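Local coordinates for protein anti-restriction endonuclease (Enterobacteria phage T4, PDB 3WX4) that mimics DNA, blocks DNA binding by the bacterial histone-like protein H-NS, and inhibits the host McrA restriction endonuclease, at residues 44-52 against 61-69; 10-18 against 71-82. All coordinates share one frame; numbering follows the deposited sequence.

Contact 1 of 2, residues 44-52 against 61-69; sequences NNDFLIGTY and FYVIPAPGK
Leu48 and Ile64 exchange two backbone hydrogen bonds at the middle of an antiparallel beta hairpin. Leu48 N reaches Ile64 O at 2.8 Å, and Ile64 N returns to Leu48 O at 3.0 Å. Gly50 and Tyr62 form the next hydrogen-bonded pair. Ala66 N to Asp46 O, 2.8 Å, carries the pairing past the strand ends.

One ionic contact lies beyond the strands. Lys69 NZ meets Asp46 OD2 at 2.9 Å, from above the carboxylate plane. The lysine chain bends at its second torsion (chi2 70°) and brings CD and CE along the same oxygen. A water bridges Asp46 OD1 to Asn44 OD1.

Aromatic packing marks the other end. Gly50 CA lies over one face of the Tyr62 ring, 3.6 Å from its centroid, in a CH-pi contact. With CG between the backbone N and the carbonyl carbon (chi1 59°), the ring lies over the neighbouring strand. A water joins Tyr62 OH to Ile49 O. Ile49 CG1 packs on Phe61 CB at 3.9 Å, on the face covered by helix 26-43.

Backbone bonds thus set the register. Lys69 and water hold both oxygens of Asp46, tying the end of the turn at 66-69 to the residue before strand 47-51.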
loop_
_atom_site.group_PDB
_atom_site.type_symbol
_atom_site.label_atom_id
_atom_site.label_comp_id
_atom_site.label_asym_id
_atom_site.label_seq_id
_atom_site.Cartn_x
_atom_site.Cartn_y
_atom_site.Cartn_z
ATOM N N ASN A 44 -1.591 8.971 0.749
ATOM C CA ASN A 44 -2.348 8.211 -0.212
ATOM C C ASN A 44 -2.449 6.825 0.312
ATOM O O ASN A 44 -1.432 6.222 0.680
ATOM C CB ASN A 44 -1.621 8.205 -1.551
ATOM C CG ASN A 44 -1.503 9.580 -2.137
ATOM O OD1 ASN A 44 -2.427 10.055 -2.825
ATOM N ND2 ASN A 44 -0.377 10.254 -1.858
ATOM N N ASN A 45 -3.660 6.277 0.317
ATOM C CA ASN A 45 -3.828 4.951 0.864
ATOM C C ASN A 45 -4.132 3.895 -0.146
ATOM O O ASN A 45 -4.310 2.759 0.243
ATOM C CB ASN A 45 -4.948 4.965 1.908
ATOM C CG ASN A 45 -6.243 5.524 1.330
ATOM O OD1 ASN A 45 -6.603 5.226 0.158
ATOM N ND2 ASN A 45 -6.952 6.341 2.127
ATOM N N ASP A 46 -4.138 4.242 -1.425
ATOM C CA ASP A 46 -4.490 3.298 -2.489
ATOM C C ASP A 46 -3.384 2.775 -3.432
ATOM O O ASP A 46 -3.658 2.280 -4.541
ATOM C CB ASP A 46 -5.650 3.897 -3.325
ATOM C CG ASP A 46 -5.387 5.358 -3.743
ATOM O OD1 ASP A 46 -4.245 5.856 -3.525
ATOM O OD2 ASP A 46 -6.316 6.012 -4.302
ATOM N N PHE A 47 -2.114 2.882 -3.007
ATOM C CA PHE A 47 -1.057 2.322 -3.829
ATOM C C PHE A 47 0.216 2.229 -2.987
ATOM O O PHE A 47 0.338 2.910 -1.970
ATOM C CB PHE A 47 -0.799 3.143 -5.106
ATOM C CG PHE A 47 -0.238 4.515 -4.875
ATOM C CD1 PHE A 47 1.145 4.724 -4.739
ATOM C CD2 PHE A 47 -1.070 5.606 -4.848
ATOM C CE1 PHE A 47 1.657 5.992 -4.582
ATOM C CE2 PHE A 47 -0.554 6.918 -4.689
ATOM C CZ PHE A 47 0.822 7.108 -4.551
ATOM N N LEU A 48 1.088 1.316 -3.380
ATOM C CA LEU A 48 2.398 1.151 -2.687
ATOM C C LEU A 48 3.420 1.662 -3.679
ATOM O O LEU A 48 3.231 1.545 -4.909
ATOM C CB LEU A 48 2.685 -0.325 -2.419
ATOM C CG LEU A 48 1.812 -1.032 -1.399
ATOM C CD1 LEU A 48 2.128 -2.552 -1.453
ATOM C CD2 LEU A 48 2.089 -0.458 0.022
ATOM N N ILE A 49 4.521 2.233 -3.187
ATOM C CA ILE A 49 5.555 2.687 -4.108
ATOM C C ILE A 49 6.870 2.509 -3.365
ATOM O O ILE A 49 6.904 2.556 -2.115
ATOM C CB ILE A 49 5.375 4.153 -4.492
ATOM C CG1 ILE A 49 6.439 4.537 -5.518
ATOM C CG2 ILE A 49 5.393 5.039 -3.243
ATOM C CD1 ILE A 49 6.314 5.956 -6.008
ATOM N N GLY A 50 7.944 2.272 -4.107
ATOM C CA GLY A 50 9.223 2.115 -3.423
ATOM C C GLY A 50 10.340 2.114 -4.454
ATOM O O GLY A 50 10.133 1.936 -5.671
ATOM N N THR A 51 11.564 2.324 -3.963
ATOM C CA THR A 51 12.715 2.298 -4.858
ATOM C C THR A 51 13.139 0.836 -4.948
ATOM O O THR A 51 12.696 -0.022 -4.175
ATOM C CB THR A 51 13.897 3.091 -4.213
ATOM O OG1 THR A 51 14.067 2.602 -2.881
ATOM C CG2 THR A 51 13.535 4.533 -4.101
ATOM N N TYR A 52 14.009 0.568 -5.913
ATOM C CA TYR A 52 14.607 -0.754 -6.104
ATOM C C TYR A 52 16.012 -0.730 -5.450
ATOM O O TYR A 52 16.593 0.333 -5.317
ATOM C CB TYR A 52 14.812 -1.017 -7.570
ATOM C CG TYR A 52 13.526 -1.333 -8.275
ATOM C CD1 TYR A 52 12.960 -2.620 -8.217
ATOM C CD2 TYR A 52 12.868 -0.356 -8.983
ATOM C CE1 TYR A 52 11.733 -2.910 -8.878
ATOM C CE2 TYR A 52 11.663 -0.635 -9.642
ATOM C CZ TYR A 52 11.113 -1.897 -9.587
ATOM O OH TYR A 52 9.951 -2.138 -10.278
ATOM N N PHE A 61 10.770 3.326 -9.908
ATOM C CA PHE A 61 9.984 2.989 -8.697
ATOM C C PHE A 61 9.066 1.830 -8.972
ATOM O O PHE A 61 8.587 1.717 -10.107
ATOM C CB PHE A 61 9.141 4.190 -8.294
ATOM C CG PHE A 61 9.964 5.339 -7.874
ATOM C CD1 PHE A 61 10.250 5.530 -6.530
ATOM C CD2 PHE A 61 10.581 6.156 -8.833
ATOM C CE1 PHE A 61 11.153 6.516 -6.133
ATOM C CE2 PHE A 61 11.496 7.149 -8.465
ATOM C CZ PHE A 61 11.789 7.329 -7.093
ATOM N N TYR A 62 8.852 0.948 -8.000
ATOM C CA TYR A 62 7.864 -0.106 -8.246
ATOM C C TYR A 62 6.570 0.575 -7.819
ATOM O O TYR A 62 6.588 1.465 -6.947
ATOM C CB TYR A 62 8.110 -1.398 -7.456
ATOM C CG TYR A 62 8.124 -1.284 -5.933
ATOM C CD1 TYR A 62 6.942 -1.128 -5.224
ATOM C CD2 TYR A 62 9.331 -1.344 -5.218
ATOM C CE1 TYR A 62 6.934 -1.029 -3.836
ATOM C CE2 TYR A 62 9.362 -1.237 -3.825
ATOM C CZ TYR A 62 8.154 -1.078 -3.133
ATOM O OH TYR A 62 8.087 -0.938 -1.771
ATOM N N VAL A 63 5.450 0.211 -8.453
ATOM C CA VAL A 63 4.170 0.842 -8.115
ATOM C C VAL A 63 3.120 -0.277 -8.144
ATOM O O VAL A 63 3.068 -1.046 -9.119
ATOM C CB VAL A 63 3.787 1.917 -9.148
ATOM C CG1 VAL A 63 2.447 2.515 -8.803
ATOM C CG2 VAL A 63 4.805 3.037 -9.146
ATOM N N ILE A 64 2.375 -0.419 -7.052
ATOM C CA ILE A 64 1.325 -1.419 -6.933
ATOM C C ILE A 64 0.048 -0.708 -6.475
ATOM O O ILE A 64 -0.076 -0.293 -5.312
ATOM C CB ILE A 64 1.681 -2.517 -5.908
ATOM C CG1 ILE A 64 3.009 -3.170 -6.293
ATOM C CG2 ILE A 64 0.603 -3.660 -5.933
ATOM C CD1 ILE A 64 3.661 -3.945 -5.140
ATOM N N PRO A 65 -0.915 -0.542 -7.398
ATOM C CA PRO A 65 -2.196 0.118 -7.109
ATOM C C PRO A 65 -3.104 -0.863 -6.397
ATOM O O PRO A 65 -2.984 -2.084 -6.606
ATOM C CB PRO A 65 -2.708 0.487 -8.510
ATOM C CG PRO A 65 -2.273 -0.692 -9.314
ATOM C CD PRO A 65 -0.830 -0.928 -8.818
ATOM N N ALA A 66 -3.964 -0.345 -5.510
ATOM C CA ALA A 66 -4.900 -1.221 -4.776
ATOM C C ALA A 66 -5.950 -1.675 -5.801
ATOM O O ALA A 66 -6.120 -1.017 -6.818
ATOM C CB ALA A 66 -5.589 -0.437 -3.626
ATOM N N PRO A 67 -6.655 -2.795 -5.546
ATOM C CA PRO A 67 -7.666 -3.250 -6.516
ATOM C C PRO A 67 -8.638 -2.080 -6.787
ATOM O O PRO A 67 -9.011 -1.323 -5.872
ATOM C CB PRO A 67 -8.333 -4.436 -5.795
ATOM C CG PRO A 67 -7.249 -4.947 -4.834
ATOM C CD PRO A 67 -6.670 -3.628 -4.326
ATOM N N GLY A 68 -8.957 -1.870 -8.048
ATOM C CA GLY A 68 -9.878 -0.805 -8.388
ATOM C C GLY A 68 -9.246 0.573 -8.526
ATOM O O GLY A 68 -9.960 1.564 -8.824
ATOM N N LYS A 69 -7.929 0.671 -8.293
ATOM C CA LYS A 69 -7.274 1.959 -8.444
ATOM C C LYS A 69 -6.665 1.977 -9.838
ATOM O O LYS A 69 -6.006 1.016 -10.261
ATOM C CB LYS A 69 -6.168 2.184 -7.392
ATOM C CG LYS A 69 -5.409 3.503 -7.589
ATOM C CD LYS A 69 -6.234 4.772 -7.269
ATOM C CE LYS A 69 -5.452 6.060 -7.492
ATOM N NZ LYS A 69 -6.031 7.303 -6.846
HETATM O O HOH W 1 -4.002 8.674 -4.354
HETATM O O HOH W 2 5.960 0.044 -0.707
#

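Contact 2 of 2, residues 10-18 against 71-82; sequences QYTFKIDIL and IDDVLKTIMIYV
Phe13 and Leu75 face each other at the middle of an apolar helix-on-sheet layer, where helix 71-84 packs against one face of the antiparallel sheet. Leu75 CD2 sits over the centre of the Phe13 ring, 3.5 Å from its centroid, in a CH-pi contact. The edge of the same ring receives Met79 SD, 3.9 Å from Phe13 CE1, in a Met-aromatic contact. Ile78 CG2 lies near the same edge.

A second CH-pi contact forms nearer the start of the helix. Ile71 CG1 lies over one face of the Tyr11 ring, offset toward the rim, 3.7 Å from the centroid.

Aliphatic packing takes over at the other end. Ile15 CD1 reaches Ile78 CG2 at 3.8 Å and also meets Val82 CG2. Ile17 CG2 touches Val82 CG1 at 3.9 Å, with the two side chains running alongside in opposite senses. No hydrogen bond crosses the contact.

Phe13 extends its ring to the helix with CG anti to the backbone N (chi1 -174°). Met79 bends at chi2 and chi3, which curls its sulfur back to the ring edge. Ile71, Leu75, Ile78, Met79 and Val82 recur at three- and four-residue steps, so they share one side of the helix.

The axes of strand 10-14 and helix 71-82 come within 11.1 Å, at an angle of 34°. Tyr11 and Phe13 pair through their backbones with Val63 and Phe61 of strand 60-65. Residues 10-13 also pair with a strand of the second subunit, which continues the sheet. Helix 26-43 reaches Val82 through Leu36, and helix 88-91 packs on Ile17.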
loop_
_atom_site.group_PDB
_atom_site.type_symbol
_atom_site.label_atom_id
_atom_site.label_comp_id
_atom_site.label_asym_id
_atom_site.label_seq_id
_atom_site.Cartn_x
_atom_site.Cartn_y
_atom_site.Cartn_z
ATOM N N GLN A 10 2.514 -5.309 -10.663
ATOM C CA GLN A 10 3.455 -4.373 -10.015
ATOM C C GLN A 10 4.108 -3.638 -11.201
ATOM O O GLN A 10 4.698 -4.290 -12.061
ATOM C CB GLN A 10 4.538 -5.120 -9.222
ATOM C CG GLN A 10 5.739 -4.221 -8.856
ATOM C CD GLN A 10 6.798 -4.928 -7.981
ATOM O OE1 GLN A 10 8.020 -4.760 -8.190
ATOM N NE2 GLN A 10 6.340 -5.687 -6.991
ATOM N N TYR A 11 4.006 -2.309 -11.271
ATOM C CA TYR A 11 4.561 -1.575 -12.395
ATOM C C TYR A 11 5.940 -1.011 -12.062
ATOM O O TYR A 11 6.218 -0.767 -10.891
ATOM C CB TYR A 11 3.667 -0.381 -12.737
ATOM C CG TYR A 11 2.294 -0.780 -13.187
ATOM C CD1 TYR A 11 2.055 -1.082 -14.516
ATOM C CD2 TYR A 11 1.254 -0.954 -12.270
ATOM C CE1 TYR A 11 0.802 -1.570 -14.938
ATOM C CE2 TYR A 11 0.000 -1.439 -12.689
ATOM C CZ TYR A 11 -0.198 -1.748 -14.032
ATOM O OH TYR A 11 -1.387 -2.312 -14.482
ATOM N N THR A 12 6.770 -0.817 -13.093
ATOM C CA THR A 12 8.065 -0.168 -12.923
ATOM C C THR A 12 7.857 1.160 -13.619
ATOM O O THR A 12 7.619 1.224 -14.838
ATOM C CB THR A 12 9.188 -0.932 -13.593
ATOM O OG1 THR A 12 9.378 -2.152 -12.904
ATOM C CG2 THR A 12 10.473 -0.136 -13.538
ATOM N N PHE A 13 7.884 2.222 -12.839
ATOM C CA PHE A 13 7.676 3.553 -13.360
ATOM C C PHE A 13 9.032 4.260 -13.360
ATOM O O PHE A 13 9.655 4.364 -12.307
ATOM C CB PHE A 13 6.696 4.293 -12.436
ATOM C CG PHE A 13 6.297 5.639 -12.937
ATOM C CD1 PHE A 13 6.356 6.752 -12.100
ATOM C CD2 PHE A 13 5.840 5.805 -14.252
ATOM C CE1 PHE A 13 5.975 8.015 -12.541
ATOM C CE2 PHE A 13 5.444 7.058 -14.727
ATOM C CZ PHE A 13 5.506 8.187 -13.871
ATOM N N LYS A 14 9.493 4.721 -14.523
ATOM C CA LYS A 14 10.770 5.426 -14.609
ATOM C C LYS A 14 10.515 6.891 -14.527
ATOM O O LYS A 14 9.676 7.420 -15.257
ATOM C CB LYS A 14 11.458 5.119 -15.931
ATOM C CG LYS A 14 12.805 5.818 -16.171
ATOM C CD LYS A 14 13.452 5.137 -17.417
ATOM C CE LYS A 14 14.524 5.978 -18.019
ATOM N NZ LYS A 14 14.887 5.445 -19.344
ATOM N N ILE A 15 11.210 7.575 -13.628
ATOM C CA ILE A 15 11.013 8.984 -13.516
ATOM C C ILE A 15 12.298 9.562 -14.022
ATOM O O ILE A 15 13.318 9.626 -13.308
ATOM C CB ILE A 15 10.680 9.384 -12.062
ATOM C CG1 ILE A 15 9.409 8.668 -11.617
ATOM C CG2 ILE A 15 10.466 10.869 -11.968
ATOM C CD1 ILE A 15 8.994 8.961 -10.168
ATOM N N ASP A 16 12.285 9.949 -15.300
ATOM C CA ASP A 16 13.489 10.498 -15.930
ATOM C C ASP A 16 14.274 11.586 -15.156
ATOM O O ASP A 16 15.510 11.486 -15.003
ATOM C CB ASP A 16 13.143 11.090 -17.298
ATOM C CG ASP A 16 12.584 10.035 -18.308
ATOM O OD1 ASP A 16 12.717 8.781 -18.113
ATOM O OD2 ASP A 16 12.020 10.509 -19.335
ATOM N N ILE A 17 13.589 12.639 -14.710
ATOM C CA ILE A 17 14.309 13.704 -14.047
ATOM C C ILE A 17 14.995 13.229 -12.751
ATOM O O ILE A 17 16.041 13.782 -12.372
ATOM C CB ILE A 17 13.417 14.934 -13.776
ATOM C CG1 ILE A 17 14.300 16.148 -13.610
ATOM C CG2 ILE A 17 12.531 14.740 -12.520
ATOM C CD1 ILE A 17 13.548 17.510 -13.720
ATOM N N LEU A 18 14.435 12.207 -12.102
ATOM C CA LEU A 18 15.066 11.707 -10.846
ATOM C C LEU A 18 16.240 10.843 -11.199
ATOM O O LEU A 18 17.266 10.870 -10.484
ATOM C CB LEU A 18 14.093 10.894 -9.971
ATOM C CG LEU A 18 13.178 11.811 -9.129
ATOM C CD1 LEU A 18 12.044 10.933 -8.511
ATOM C CD2 LEU A 18 13.989 12.585 -8.027
ATOM N N ILE A 71 -4.046 2.776 -12.438
ATOM C CA ILE A 71 -2.605 3.048 -12.422
ATOM C C ILE A 71 -2.292 4.436 -12.964
ATOM O O ILE A 71 -1.510 5.165 -12.375
ATOM C CB ILE A 71 -1.812 1.983 -13.215
ATOM C CG1 ILE A 71 -0.287 2.191 -13.046
ATOM C CG2 ILE A 71 -2.160 2.080 -14.665
ATOM C CD1 ILE A 71 0.138 2.274 -11.591
ATOM N N ASP A 72 -2.933 4.849 -14.058
ATOM C CA ASP A 72 -2.624 6.173 -14.597
ATOM C C ASP A 72 -2.926 7.304 -13.632
ATOM O O ASP A 72 -2.244 8.354 -13.651
ATOM C CB ASP A 72 -3.312 6.354 -15.947
ATOM C CG ASP A 72 -2.872 5.292 -16.931
ATOM O OD1 ASP A 72 -1.639 5.142 -17.119
ATOM O OD2 ASP A 72 -3.733 4.573 -17.497
ATOM N N ASP A 73 -3.924 7.127 -12.770
ATOM C CA ASP A 73 -4.158 8.182 -11.789
ATOM C C ASP A 73 -2.998 8.210 -10.768
ATOM O O ASP A 73 -2.623 9.289 -10.267
ATOM C CB ASP A 73 -5.472 7.980 -11.030
ATOM C CG ASP A 73 -6.707 8.173 -11.943
ATOM O OD1 ASP A 73 -6.657 9.086 -12.817
ATOM O OD2 ASP A 73 -7.689 7.408 -11.772
ATOM N N VAL A 74 -2.478 7.032 -10.442
ATOM C CA VAL A 74 -1.376 6.954 -9.491
ATOM C C VAL A 74 -0.168 7.699 -10.067
ATOM O O VAL A 74 0.481 8.463 -9.362
ATOM C CB VAL A 74 -0.949 5.483 -9.183
ATOM C CG1 VAL A 74 0.316 5.498 -8.260
ATOM C CG2 VAL A 74 -2.119 4.700 -8.472
ATOM N N LEU A 75 0.113 7.513 -11.350
ATOM C CA LEU A 75 1.264 8.188 -11.928
ATOM C C LEU A 75 1.110 9.689 -11.891
ATOM O O LEU A 75 2.063 10.397 -11.677
ATOM C CB LEU A 75 1.516 7.684 -13.349
ATOM C CG LEU A 75 1.667 6.143 -13.389
ATOM C CD1 LEU A 75 1.920 5.690 -14.828
ATOM C CD2 LEU A 75 2.799 5.664 -12.478
ATOM N N LYS A 76 -0.108 10.198 -12.075
ATOM C CA LYS A 76 -0.304 11.622 -12.065
ATOM C C LYS A 76 -0.012 12.161 -10.691
ATOM O O LYS A 76 0.542 13.253 -10.540
ATOM C CB LYS A 76 -1.760 11.990 -12.405
ATOM C CG LYS A 76 -2.082 12.163 -13.879
ATOM C CD LYS A 76 -3.555 12.676 -13.976
ATOM C CE LYS A 76 -4.026 12.913 -15.424
ATOM N NZ LYS A 76 -5.494 13.342 -15.440
ATOM N N THR A 77 -0.452 11.425 -9.677
ATOM C CA THR A 77 -0.245 11.860 -8.315
ATOM C C THR A 77 1.275 11.875 -8.033
ATOM O O THR A 77 1.804 12.823 -7.467
ATOM C CB THR A 77 -0.946 10.909 -7.340
ATOM O OG1 THR A 77 -2.361 10.950 -7.569
ATOM C CG2 THR A 77 -0.685 11.334 -5.868
ATOM N N ILE A 78 1.955 10.808 -8.420
ATOM C CA ILE A 78 3.406 10.742 -8.177
ATOM C C ILE A 78 4.077 11.960 -8.831
ATOM O O ILE A 78 4.849 12.674 -8.190
ATOM C CB ILE A 78 3.986 9.436 -8.754
ATOM C CG1 ILE A 78 3.473 8.230 -7.961
ATOM C CG2 ILE A 78 5.563 9.474 -8.716
ATOM C CD1 ILE A 78 3.739 6.935 -8.671
ATOM N N MET A 79 3.744 12.243 -10.090
ATOM C CA MET A 79 4.381 13.370 -10.760
ATOM C C MET A 79 4.091 14.694 -10.136
ATOM O O MET A 79 4.951 15.566 -10.136
ATOM C CB MET A 79 4.062 13.387 -12.252
ATOM C CG MET A 79 4.550 12.133 -12.954
ATOM S SD MET A 79 6.414 11.914 -12.639
ATOM C CE MET A 79 6.990 13.517 -13.186
ATOM N N ILE A 80 2.887 14.885 -9.588
ATOM C CA ILE A 80 2.611 16.164 -8.921
ATOM C C ILE A 80 3.619 16.375 -7.781
ATOM O O ILE A 80 4.152 17.465 -7.583
ATOM C CB ILE A 80 1.160 16.195 -8.334
ATOM C CG1 ILE A 80 0.168 16.509 -9.467
ATOM C CG2 ILE A 80 1.048 17.257 -7.250
ATOM C CD1 ILE A 80 -1.287 16.066 -9.176
ATOM N N TYR A 81 3.844 15.327 -7.000
ATOM C CA TYR A 81 4.807 15.420 -5.898
ATOM C C TYR A 81 6.204 15.629 -6.445
ATOM O O TYR A 81 6.942 16.430 -5.915
ATOM C CB TYR A 81 4.783 14.141 -5.064
ATOM C CG TYR A 81 3.595 14.065 -4.153
ATOM C CD1 TYR A 81 3.731 14.301 -2.785
ATOM C CD2 TYR A 81 2.339 13.695 -4.648
ATOM C CE1 TYR A 81 2.641 14.155 -1.909
ATOM C CE2 TYR A 81 1.249 13.550 -3.801
ATOM C CZ TYR A 81 1.403 13.775 -2.433
ATOM O OH TYR A 81 0.341 13.572 -1.584
ATOM N N VAL A 82 6.563 14.917 -7.512
ATOM C CA VAL A 82 7.911 15.080 -8.098
ATOM C C VAL A 82 8.133 16.516 -8.596
ATOM O O VAL A 82 9.151 17.160 -8.279
ATOM C CB VAL A 82 8.166 14.047 -9.276
ATOM C CG1 VAL A 82 9.506 14.418 -10.049
ATOM C CG2 VAL A 82 8.195 12.631 -8.723
#

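In the fold
From the N terminus, strand 2-14 supplies the first side of contact 2 and leads into helix 16-24. Helix 26-43 follows, then strands 47-51 and 60-65. Contact 1 pairs these two strands and closes a short hairpin loop. Helix 71-84 comes next and completes contact 2, closing a much longer loop that encloses the hairpin. The contacts therefore nest and do not cross. Strand 60-65 lies between 47-51 and 2-14, so both contacts reach one antiparallel sheet. Tyr52 OH and Thr12 OG1, 2.7 Å apart, add a hydrogen bond between the two contacts. Both also touch the second subunit, so the sheet and its helix both take part in the dimer interface.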